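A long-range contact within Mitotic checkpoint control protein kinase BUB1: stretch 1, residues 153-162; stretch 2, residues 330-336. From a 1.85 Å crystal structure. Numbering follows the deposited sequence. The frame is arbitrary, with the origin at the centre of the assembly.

Stretch 1, residues 153-162: NMDEYVVMHL
Stretch 2 (330-336) EAISKFN

Two helices of one chain, far apart in sequence, cross almost at right angles. Residues 156-162 form the start of one helix (phi/psi near -60/-40), preceded by extended Asn153, Met154 and Asp155, whose phi lies between -53° and -67° and psi between 136° and 160°. Residues 330-336 are helical throughout, with phi/psi near -63/-45. The N-to-C axis directions differ by 85° (signed crossing angle -85°), and the axes approach to 9.3 Å. The register is set by Val158 and Ile332, whose CA atoms lie 6.3 Å apart.

Backbone hydrogen bonds fix each segment internally, running from Val159 N to Asp155 O (3.0 Å) through Leu162 N to Val158 O (3.0 Å) in the first, and from Lys334 N to Glu330 O (2.9 Å) through Asn336 N to Ile332 O (2.8 Å) in the second. Asp155 is the N-cap. With chi1 t (-179°), Asp155 OD2 accepts from Tyr157 N at 2.8 Å (N-H...O angle 138°) and weakly from Val158 N at 3.4 Å (154°), supplying an acceptor for amides that the first turn leaves without one. Asp155 OD2 also lies 3.9 Å from Ala331 CB, so the cap packs beside the small methyl.

No hydrogen bond joins the stretches; the contact rests on packing, which buries 305 Å² summed over both sides. Val158 is central to it. Its CA-to-CB bond points toward the second helix, and chi1 t (173°) places Val158 CG2 4.1 Å from Ala331 CB and 3.8 Å from Ala331 O. Ala331 O already accepts a hydrogen bond from Phe335 N (2.9 Å), so the valine methyl meets a satisfied backbone acceptor. Alanine's short side chain suits this close passage, since its CB itself forms the packing surface.

The aromatic contacts center on Phe335, pointing toward stretch 1 with chi1 t (176°) and chi2 89°. Val158 CG1 sits over one ring face, 4.1 Å from the centroid and 24° off the normal, a CH-pi arrangement; its nearest ring atom is Phe335 CD1 at 3.7 Å. Met154, with chi angles t, t, m (-175°, 171°, -46°), starts sideways but its end comes nearer: SD lies 4.2 Å from Phe335 CE1 and 5.3 Å from the ring centroid, obliquely at 59° off the normal.

Ile332 also starts sideways, yet chi1 m (-70°) and chi2 t (-179°) bring CD1 to 3.8 Å from His161 CD2. The imidazole (chi1 -161°, t; chi2 -70°) receives this methyl obliquely through a carbon, while its ND1 is hydrogen-bonded elsewhere in the structure.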

# COMPACT_ATOMS: atom_id res chain seq x y z
N ASN A 153 -13.25 18.68 -2.00
CA ASN A 153 -12.14 17.73 -2.05
C ASN A 153 -11.35 17.80 -0.76
O ASN A 153 -11.43 18.80 -0.04
CB ASN A 153 -11.21 18.03 -3.24
CG ASN A 153 -11.67 17.36 -4.52
OD1 ASN A 153 -12.15 16.22 -4.51
ND2 ASN A 153 -11.51 18.05 -5.64
N MET A 154 -10.59 16.75 -0.46
CA MET A 154 -9.66 16.80 0.67
C MET A 154 -8.77 18.03 0.53
O MET A 154 -8.32 18.35 -0.58
CB MET A 154 -8.80 15.54 0.73
CG MET A 154 -7.89 15.48 1.96
SD MET A 154 -7.07 13.89 2.15
CE MET A 154 -8.45 12.78 1.87
N ASP A 155 -8.55 18.73 1.64
CA ASP A 155 -7.77 19.96 1.63
C ASP A 155 -6.36 19.71 1.10
O ASP A 155 -5.72 18.72 1.46
CB ASP A 155 -7.69 20.55 3.04
CG ASP A 155 -6.90 21.84 3.08
OD1 ASP A 155 -7.52 22.92 2.99
OD2 ASP A 155 -5.67 21.77 3.23
N GLU A 156 -5.89 20.62 0.24
CA GLU A 156 -4.61 20.46 -0.43
C GLU A 156 -3.47 20.20 0.54
O GLU A 156 -2.60 19.37 0.29
CB GLU A 156 -4.30 21.71 -1.26
CG GLU A 156 -3.08 21.55 -2.16
CD GLU A 156 -2.52 22.86 -2.66
OE1 GLU A 156 -3.09 23.92 -2.31
OE2 GLU A 156 -1.51 22.83 -3.38
N TYR A 157 -3.46 20.92 1.66
CA TYR A 157 -2.36 20.80 2.62
C TYR A 157 -2.44 19.50 3.42
O TYR A 157 -1.40 18.90 3.74
CB TYR A 157 -2.28 22.04 3.51
CG TYR A 157 -1.71 23.22 2.74
CD1 TYR A 157 -2.52 23.99 1.91
CD2 TYR A 157 -0.36 23.53 2.82
CE1 TYR A 157 -2.00 25.05 1.20
CE2 TYR A 157 0.17 24.59 2.11
CZ TYR A 157 -0.65 25.34 1.30
OH TYR A 157 -0.11 26.39 0.60
N VAL A 158 -3.65 19.03 3.70
CA VAL A 158 -3.81 17.69 4.27
C VAL A 158 -3.25 16.65 3.30
O VAL A 158 -2.58 15.70 3.71
CB VAL A 158 -5.28 17.38 4.64
CG1 VAL A 158 -5.43 15.93 5.06
CG2 VAL A 158 -5.73 18.28 5.78
N VAL A 159 -3.51 16.84 2.00
CA VAL A 159 -2.98 15.91 1.00
C VAL A 159 -1.44 15.97 0.97
O VAL A 159 -0.79 14.93 0.85
CB VAL A 159 -3.58 16.14 -0.41
CG1 VAL A 159 -2.99 15.16 -1.41
CG2 VAL A 159 -5.11 16.00 -0.37
N MET A 160 -0.87 17.16 1.09
CA MET A 160 0.59 17.28 1.13
C MET A 160 1.16 16.49 2.30
O MET A 160 2.19 15.82 2.17
CB MET A 160 1.02 18.73 1.28
CG MET A 160 0.62 19.63 0.16
SD MET A 160 1.37 21.23 0.47
CE MET A 160 0.32 22.23 -0.58
N HIS A 161 0.49 16.57 3.45
CA HIS A 161 0.95 15.88 4.66
C HIS A 161 0.91 14.36 4.47
O HIS A 161 1.87 13.65 4.80
CB HIS A 161 0.08 16.28 5.86
CG HIS A 161 0.71 16.00 7.19
ND1 HIS A 161 0.88 14.72 7.67
CD2 HIS A 161 1.17 16.83 8.15
CE1 HIS A 161 1.44 14.78 8.87
NE2 HIS A 161 1.62 16.05 9.19
N LEU A 162 -0.21 13.88 3.93
CA LEU A 162 -0.38 12.45 3.65
C LEU A 162 0.58 11.97 2.56
O LEU A 162 1.08 10.86 2.63
CB LEU A 162 -1.82 12.15 3.25
CG LEU A 162 -2.90 12.32 4.33
CD1 LEU A 162 -4.29 12.03 3.76
CD2 LEU A 162 -2.61 11.40 5.51
N GLU A 330 -4.94 24.12 11.50
CA GLU A 330 -6.40 24.22 11.43
C GLU A 330 -6.99 23.15 10.52
O GLU A 330 -7.95 22.47 10.88
CB GLU A 330 -6.82 25.60 10.92
CG GLU A 330 -6.52 26.75 11.86
CD GLU A 330 -6.75 28.09 11.19
OE1 GLU A 330 -7.30 28.11 10.07
OE2 GLU A 330 -6.38 29.13 11.79
N ALA A 331 -6.41 23.01 9.33
CA ALA A 331 -6.89 22.02 8.36
C ALA A 331 -6.78 20.59 8.90
O ALA A 331 -7.68 19.77 8.71
CB ALA A 331 -6.14 22.15 7.04
N ILE A 332 -5.67 20.29 9.57
CA ILE A 332 -5.47 18.98 10.17
C ILE A 332 -6.48 18.76 11.29
O ILE A 332 -7.06 17.68 11.42
CB ILE A 332 -4.03 18.82 10.73
CG1 ILE A 332 -3.02 18.72 9.59
CG2 ILE A 332 -3.92 17.58 11.62
CD1 ILE A 332 -1.59 18.54 10.07
N SER A 333 -6.68 19.80 12.09
CA SER A 333 -7.66 19.76 13.18
C SER A 333 -9.05 19.44 12.63
O SER A 333 -9.75 18.56 13.15
CB SER A 333 -7.67 21.10 13.92
OG SER A 333 -8.57 21.08 15.01
N LYS A 334 -9.44 20.14 11.57
CA LYS A 334 -10.74 19.93 10.94
C LYS A 334 -10.86 18.54 10.33
O LYS A 334 -11.93 17.91 10.40
CB LYS A 334 -10.99 21.00 9.88
CG LYS A 334 -11.19 22.40 10.45
CD LYS A 334 -11.45 23.42 9.34
CE LYS A 334 -10.25 23.59 8.42
NZ LYS A 334 -10.43 24.72 7.46
N PHE A 335 -9.78 18.05 9.74
CA PHE A 335 -9.72 16.71 9.17
C PHE A 335 -9.91 15.65 10.25
O PHE A 335 -10.70 14.72 10.09
CB PHE A 335 -8.38 16.50 8.44
CG PHE A 335 -8.19 15.12 7.90
CD1 PHE A 335 -8.63 14.80 6.62
CD2 PHE A 335 -7.57 14.13 8.66
CE1 PHE A 335 -8.44 13.52 6.11
CE2 PHE A 335 -7.40 12.86 8.15
CZ PHE A 335 -7.82 12.55 6.88
N ASN A 336 -9.16 15.79 11.34
CA ASN A 336 -9.24 14.83 12.44
C ASN A 336 -10.63 14.79 13.06
O ASN A 336 -11.14 13.73 13.44
CB ASN A 336 -8.18 15.13 13.51
CG ASN A 336 -6.79 14.66 13.10
OD1 ASN A 336 -6.64 13.84 12.19
ND2 ASN A 336 -5.76 15.16 13.79